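Local coordinates for protein urea carboxylase (Thermus thermophilus, PDB 3OEP) that is of unknown function, a KipI-KipA homologue with cyclophilin-like domains whose family is generally assigned ATP binding and hydrolase activity, at residues A[36-41]-A[240-244]; A[249-253]-A[418-422]; A[434-440]-A[460-466]. One frame throughout, in Å; residues are numbered along the deposited sequence.

Contact 1 (A[36-41]-A[240-244]); sequences LLDAVP and FLGGH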
# COMPACT_ATOMS: atom_id res chain seq x y z
N LEU A 36 -14.58 5.26 10.17
CA LEU A 36 -14.20 3.99 9.54
C LEU A 36 -13.19 4.27 8.44
O LEU A 36 -13.46 5.06 7.54
CB LEU A 36 -15.41 3.27 8.95
CG LEU A 36 -15.08 1.89 8.36
CD1 LEU A 36 -14.70 0.93 9.47
CD2 LEU A 36 -16.24 1.35 7.54
N LEU A 37 -12.03 3.62 8.54
CA LEU A 37 -10.93 3.82 7.60
C LEU A 37 -10.85 2.73 6.55
O LEU A 37 -10.45 2.99 5.42
CB LEU A 37 -9.60 3.91 8.37
CG LEU A 37 -9.54 4.97 9.47
CD1 LEU A 37 -8.17 5.00 10.12
CD2 LEU A 37 -9.91 6.35 8.93
N ASP A 38 -11.22 1.50 6.90
CA ASP A 38 -11.26 0.41 5.94
C ASP A 38 -12.09 -0.75 6.47
O ASP A 38 -12.25 -0.92 7.68
CB ASP A 38 -9.83 -0.09 5.64
CG ASP A 38 -9.55 -0.24 4.15
OD1 ASP A 38 -10.49 -0.13 3.34
OD2 ASP A 38 -8.38 -0.48 3.79
N ALA A 39 -12.63 -1.53 5.53
CA ALA A 39 -13.35 -2.76 5.82
C ALA A 39 -12.93 -3.75 4.75
O ALA A 39 -13.32 -3.62 3.58
CB ALA A 39 -14.85 -2.52 5.78
N VAL A 40 -12.12 -4.73 5.14
CA VAL A 40 -11.49 -5.62 4.17
C VAL A 40 -11.84 -7.08 4.45
O VAL A 40 -11.43 -7.64 5.46
CB VAL A 40 -9.95 -5.47 4.19
CG1 VAL A 40 -9.34 -6.25 3.02
CG2 VAL A 40 -9.54 -3.99 4.11
N PRO A 41 -12.61 -7.69 3.54
CA PRO A 41 -12.90 -9.11 3.69
C PRO A 41 -11.93 -9.98 2.89
O PRO A 41 -11.50 -9.61 1.80
CB PRO A 41 -14.31 -9.21 3.13
CG PRO A 41 -14.30 -8.22 1.98
CD PRO A 41 -13.35 -7.11 2.40
N PHE A 240 -8.55 6.00 1.59
CA PHE A 240 -9.31 5.22 2.55
C PHE A 240 -10.40 4.39 1.88
O PHE A 240 -10.82 4.69 0.76
CB PHE A 240 -9.90 6.15 3.60
CG PHE A 240 -8.86 6.89 4.38
CD1 PHE A 240 -8.41 8.14 3.96
CD2 PHE A 240 -8.30 6.31 5.50
CE1 PHE A 240 -7.44 8.81 4.67
CE2 PHE A 240 -7.32 6.98 6.22
CZ PHE A 240 -6.88 8.23 5.80
N LEU A 241 -10.83 3.34 2.57
CA LEU A 241 -11.94 2.48 2.13
C LEU A 241 -11.65 1.80 0.79
O LEU A 241 -12.57 1.49 0.03
CB LEU A 241 -13.26 3.26 2.09
CG LEU A 241 -13.67 3.90 3.43
CD1 LEU A 241 -14.82 4.88 3.22
CD2 LEU A 241 -14.04 2.85 4.45
N GLY A 242 -10.37 1.56 0.51
CA GLY A 242 -9.95 0.91 -0.74
C GLY A 242 -9.23 -0.41 -0.58
O GLY A 242 -8.86 -1.04 -1.57
N GLY A 243 -9.03 -0.85 0.66
CA GLY A 243 -8.31 -2.10 0.92
C GLY A 243 -8.95 -3.33 0.32
O GLY A 243 -8.26 -4.28 -0.06
N HIS A 244 -10.28 -3.32 0.21
CA HIS A 244 -11.01 -4.43 -0.38
C HIS A 244 -10.72 -4.60 -1.88
O HIS A 244 -11.08 -5.63 -2.47
CB HIS A 244 -12.52 -4.28 -0.13
CG HIS A 244 -13.17 -3.16 -0.90
ND1 HIS A 244 -12.97 -1.83 -0.60
CD2 HIS A 244 -14.01 -3.20 -1.96
CE1 HIS A 244 -13.67 -1.09 -1.45
NE2 HIS A 244 -14.31 -1.89 -2.28
O HOH W 1 -11.98 -1.48 2.00
O HOH W 2 -11.59 -7.95 -0.87
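Leu37 O accepts a hydrogen bond from Leu241 N (2.9 Å, N-H...O 149°), the one direct backbone bond between segment 36-41 and the loop segment 240-244. The first segment lies on strand 36-42, an outermost strand of the three-stranded antiparallel sheet in the KipI-like part of the chain, and at Leu37 and Asp38 it forms a classic beta bulge opposite Glu49 of strand 45-50. CA atoms approach most closely at Asp38 and Leu241, and a 3-10 segment starts at Gly243 and continues beyond His244.

Leu37 runs alongside Phe240 in the same sense. With Leu37 CG anti to its carbonyl carbon (chi1 -55°), Leu37 CD2 stands 3.8 Å from Phe240 CD2, while Leu37 O lies in the plane of the ring at its edge. The Leu36 and Leu241 chains meet nearly perpendicular, CD2 to CD2. The carboxylate of Asp38 receives the N-H of Gly243: OD1 with its syn lone pair (3.1 Å), OD2 through a weak bond. Gly243 also packs its CA and carbonyl against the two methyls of Val40. Helix 15-30 packs on Leu36, Pro41 and His244 through Leu28, Leu22 and Leu29 respectively. A water donates to Ala39 O and accepts from His244 N at 3.1 Å, and it also reaches His244 ND1 at 2.8 Å.

Contact 2 (A[249-253]-A[418-422]); sequences RSGPL and ADRVG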
# COMPACT_ATOMS: atom_id res chain seq x y z
N ARG A 249 -3.11 2.34 1.76
CA ARG A 249 -3.41 3.58 2.44
C ARG A 249 -2.63 4.74 1.82
O ARG A 249 -3.18 5.82 1.59
CB ARG A 249 -3.03 3.46 3.92
CG ARG A 249 -3.20 4.73 4.74
CD ARG A 249 -4.60 5.30 4.68
NE ARG A 249 -5.60 4.25 4.69
CZ ARG A 249 -5.92 3.50 5.74
NH1 ARG A 249 -5.31 3.67 6.91
NH2 ARG A 249 -6.84 2.56 5.61
N SER A 250 -1.35 4.50 1.55
CA SER A 250 -0.46 5.53 1.03
C SER A 250 -0.47 6.74 1.97
O SER A 250 -0.56 6.58 3.18
CB SER A 250 -0.84 5.88 -0.42
OG SER A 250 0.10 6.76 -1.01
N GLY A 251 -0.38 7.95 1.43
CA GLY A 251 -0.26 9.14 2.27
C GLY A 251 1.17 9.30 2.77
O GLY A 251 2.08 8.62 2.30
N PRO A 252 1.38 10.21 3.74
CA PRO A 252 2.75 10.47 4.19
C PRO A 252 3.25 9.37 5.11
O PRO A 252 2.48 8.84 5.91
CB PRO A 252 2.62 11.80 4.94
CG PRO A 252 1.21 11.81 5.44
CD PRO A 252 0.39 11.01 4.48
N LEU A 253 4.53 9.02 4.99
CA LEU A 253 5.11 7.97 5.83
C LEU A 253 5.43 8.49 7.23
O LEU A 253 5.42 7.71 8.20
CB LEU A 253 6.36 7.37 5.17
CG LEU A 253 6.57 5.88 5.44
CD1 LEU A 253 5.48 5.06 4.74
CD2 LEU A 253 7.96 5.44 4.99
N ALA A 418 14.68 0.03 4.26
CA ALA A 418 13.49 0.76 4.67
C ALA A 418 12.93 1.54 3.50
O ALA A 418 13.65 2.30 2.85
CB ALA A 418 13.81 1.71 5.81
N ASP A 419 11.63 1.37 3.25
CA ASP A 419 10.95 2.20 2.26
C ASP A 419 9.49 2.39 2.69
O ASP A 419 9.16 2.15 3.85
CB ASP A 419 11.11 1.60 0.85
CG ASP A 419 10.51 0.22 0.70
OD1 ASP A 419 9.69 -0.22 1.54
OD2 ASP A 419 10.86 -0.45 -0.30
N ARG A 420 8.64 2.84 1.78
CA ARG A 420 7.24 3.10 2.13
C ARG A 420 6.43 1.82 2.32
O ARG A 420 5.36 1.86 2.93
CB ARG A 420 6.57 3.98 1.07
CG ARG A 420 7.13 5.40 1.00
CD ARG A 420 6.55 6.18 -0.17
NE ARG A 420 5.09 6.10 -0.17
CZ ARG A 420 4.27 6.90 0.53
NH1 ARG A 420 4.74 7.89 1.29
NH2 ARG A 420 2.96 6.70 0.46
N VAL A 421 6.91 0.71 1.78
CA VAL A 421 6.22 -0.57 1.94
C VAL A 421 6.48 -1.14 3.34
O VAL A 421 5.56 -1.62 4.01
CB VAL A 421 6.65 -1.59 0.86
CG1 VAL A 421 6.04 -2.96 1.14
CG2 VAL A 421 6.26 -1.10 -0.52
N GLY A 422 7.73 -1.08 3.79
CA GLY A 422 8.05 -1.51 5.13
C GLY A 422 9.52 -1.41 5.49
O GLY A 422 10.34 -0.95 4.70
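Gly251 O and the guanidinium of Arg420 join two irregular segments, whose CA atoms come no nearer than 6.5 Å (Leu253 to Arg420), and no backbone-to-backbone hydrogen bond links them. Both belong to the KipA-like, cyclophilin-like part of the chain: segment 249-253 leads into helix 255-264, whereas residues 418-422 form the turn between strands 413-418 and 422-426.

That turn is an Asx turn. Asp419 OD1 accepts from Gly422 N nearly along its C-O axis (3.1 Å) and from Val421 N from above the carboxylate plane, and Asp419 N is bonded back to Gly422 O. From this turn Arg420 extends its side chain to the other segment. A bend at chi3 (51°) turns the guanidinium end-on to the carbonyl of Gly251, where both terminal nitrogens grip a single oxygen: NH1 to Gly251 O is 2.9 Å and NH2 to Gly251 O is 2.8 Å. The oxygen lies only 4° out of the guanidinium plane, and both donors lie in the carbonyl plane, a fork that limits rotation of the group.

The cation also meets acids, NE pairing with Asp459 and NH1 with Glu275, so its charge is probably well balanced. Glu275 also accepts from Leu253 N, tying the two sides together through one carboxylate. Ser250 OG, whose hydrogen bond goes to Pro351 O, sits at the guanidinium edge.

Away from the guanidinium, nearer the backbone of Arg420, Leu253 points toward 418-422, and both its methyls lie on one side of the first part of the arginine chain, CA to CG. Leu253 CD1 lies 3.7 Å from Arg420 O, and Leu253 CD2 lies 3.7 Å from Asp419 O.

Contact 3 (A[434-440]-A[460-466]); sequences EGLSEPT and KGSLGGY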
# COMPACT_ATOMS: atom_id res chain seq x y z
N GLU A 434 3.04 -19.07 8.17
CA GLU A 434 2.31 -18.72 6.95
C GLU A 434 0.97 -19.44 6.93
O GLU A 434 0.87 -20.59 7.38
CB GLU A 434 3.13 -19.09 5.72
CG GLU A 434 2.52 -18.61 4.41
CD GLU A 434 3.40 -18.87 3.21
OE1 GLU A 434 4.31 -19.74 3.29
OE2 GLU A 434 3.18 -18.22 2.17
N GLY A 435 -0.04 -18.76 6.40
CA GLY A 435 -1.38 -19.33 6.25
C GLY A 435 -2.10 -18.65 5.10
O GLY A 435 -1.45 -17.99 4.29
N LEU A 436 -3.42 -18.81 5.02
CA LEU A 436 -4.19 -18.10 4.00
C LEU A 436 -4.01 -16.60 4.17
O LEU A 436 -3.85 -16.11 5.29
CB LEU A 436 -5.69 -18.43 4.07
CG LEU A 436 -6.23 -19.67 3.36
CD1 LEU A 436 -7.72 -19.79 3.64
CD2 LEU A 436 -5.97 -19.64 1.86
N SER A 437 -4.05 -15.87 3.05
CA SER A 437 -3.87 -14.43 3.09
C SER A 437 -5.00 -13.78 3.87
O SER A 437 -6.17 -14.16 3.73
CB SER A 437 -3.80 -13.84 1.68
OG SER A 437 -2.59 -14.21 1.04
N GLU A 438 -4.64 -12.83 4.71
CA GLU A 438 -5.62 -12.00 5.38
C GLU A 438 -5.19 -10.54 5.30
O GLU A 438 -4.04 -10.25 4.96
CB GLU A 438 -5.82 -12.46 6.83
CG GLU A 438 -4.69 -12.13 7.78
CD GLU A 438 -5.00 -12.54 9.21
OE1 GLU A 438 -4.37 -11.97 10.13
OE2 GLU A 438 -5.86 -13.41 9.41
N PRO A 439 -6.13 -9.62 5.57
CA PRO A 439 -5.81 -8.21 5.46
C PRO A 439 -4.66 -7.81 6.37
O PRO A 439 -4.60 -8.24 7.53
CB PRO A 439 -7.11 -7.53 5.89
CG PRO A 439 -8.17 -8.55 5.60
CD PRO A 439 -7.54 -9.84 5.92
N THR A 440 -3.77 -6.98 5.84
CA THR A 440 -2.59 -6.56 6.58
C THR A 440 -2.91 -5.38 7.50
O THR A 440 -3.61 -4.45 7.11
CB THR A 440 -1.47 -6.14 5.62
OG1 THR A 440 -1.97 -5.14 4.72
CG2 THR A 440 -0.99 -7.35 4.82
N LYS A 460 2.21 -0.85 2.17
CA LYS A 460 2.08 -2.30 2.27
C LYS A 460 0.96 -2.81 1.35
O LYS A 460 -0.02 -2.10 1.12
CB LYS A 460 1.75 -2.71 3.71
CG LYS A 460 0.36 -2.28 4.16
CD LYS A 460 0.15 -2.48 5.65
CE LYS A 460 -1.19 -1.93 6.10
NZ LYS A 460 -2.34 -2.35 5.24
N GLY A 461 1.13 -4.03 0.85
CA GLY A 461 0.05 -4.72 0.15
C GLY A 461 -1.11 -4.93 1.11
O GLY A 461 -0.91 -5.05 2.32
N SER A 462 -2.32 -5.00 0.57
CA SER A 462 -3.54 -5.09 1.39
C SER A 462 -3.72 -6.45 2.04
O SER A 462 -4.40 -6.56 3.06
CB SER A 462 -4.78 -4.77 0.54
OG SER A 462 -5.02 -5.79 -0.41
N LEU A 463 -3.12 -7.49 1.45
CA LEU A 463 -3.23 -8.88 1.90
C LEU A 463 -1.86 -9.54 2.05
O LEU A 463 -0.94 -9.26 1.28
CB LEU A 463 -4.02 -9.70 0.88
CG LEU A 463 -5.48 -9.33 0.66
CD1 LEU A 463 -6.06 -10.13 -0.50
CD2 LEU A 463 -6.28 -9.56 1.94
N GLY A 464 -1.76 -10.45 3.01
CA GLY A 464 -0.53 -11.22 3.21
C GLY A 464 -0.79 -12.48 4.00
O GLY A 464 -1.61 -12.49 4.92
N GLY A 465 -0.08 -13.56 3.64
CA GLY A 465 -0.21 -14.85 4.32
C GLY A 465 0.80 -15.10 5.44
O GLY A 465 0.65 -16.05 6.22
N TYR A 466 1.83 -14.27 5.53
CA TYR A 466 2.82 -14.45 6.58
C TYR A 466 2.27 -13.96 7.91
O TYR A 466 1.44 -13.04 7.96
CB TYR A 466 4.14 -13.75 6.25
CG TYR A 466 4.85 -14.34 5.06
CD1 TYR A 466 5.02 -15.72 4.93
CD2 TYR A 466 5.38 -13.53 4.06
CE1 TYR A 466 5.68 -16.27 3.84
CE2 TYR A 466 6.03 -14.06 2.96
CZ TYR A 466 6.19 -15.43 2.86
OH TYR A 466 6.84 -15.97 1.77
O HOH W 3 -5.50 -4.25 4.77
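Backbone hydrogen bonds pair Glu438 with Gly464 in both directions: Glu438 N to Gly464 O is 3.1 Å and Gly464 N to Glu438 O is 3.0 Å. Gly435 N bonds to Gly465 O, and Thr440 N to Ser462 O. CA-H...O contacts fill in between, among them Pro439 CA to Ser462 O.

The Glu438-Gly464 pair lies in a two-stranded antiparallel sheet, 437-439 with 463-465, in the KipA-like part of the chain; the other bonds extend the pairing beyond it. The register shifts by two between Glu434 and Glu438, a beta bulge, and the chain turns a corner at Leu436.

Among polar side chains, Thr440 OG1 stands between its backbone N and carbonyl carbon (chi1 54°). From there it donates to Gly461 O (2.6 Å, in the carbonyl plane) and accepts from Lys460 NZ (2.9 Å). The lysine and threonine side chains run antiparallel past one another, and the lysine bends at its last torsion so that NZ also reaches Thr440 O at 3.1 Å. Glu438, on the other hand, turns to Arg8 for its salt bridge.

In packing contacts, Glu434 runs beside Tyr466 with carboxylate and ring planes 42° apart, and Glu434 CD lies 3.5 Å from Tyr466 CE1; the acid's salt bridge is to Arg137. Leu463 CD2 rests against Pro439 N at 3.6 Å.

The three contacts lie within about 12 Å of the centre of the molecule, measured from their own centres, which are about 17 Å apart for contacts 1 and 2, about 14 Å for contacts 1 and 3, and about 17 Å for contacts 2 and 3. Contact 1 touches both others: Phe240 CD2 packs 3.5 Å from Arg249 NE, and Val40 O lies 3.4 Å from Pro439 CG. Contacts 2 and 3 meet more lightly, where Val421 O is 4.0 Å from Lys460 CB. Segment 36-41, from the KipI-like part, thereby abuts segments of the KipA-like part. None of the contacts is at a known active site; a glycerol, probably from the crystallisation liquor, lies about 4 Å from the side chain of Ser437 in contact 3.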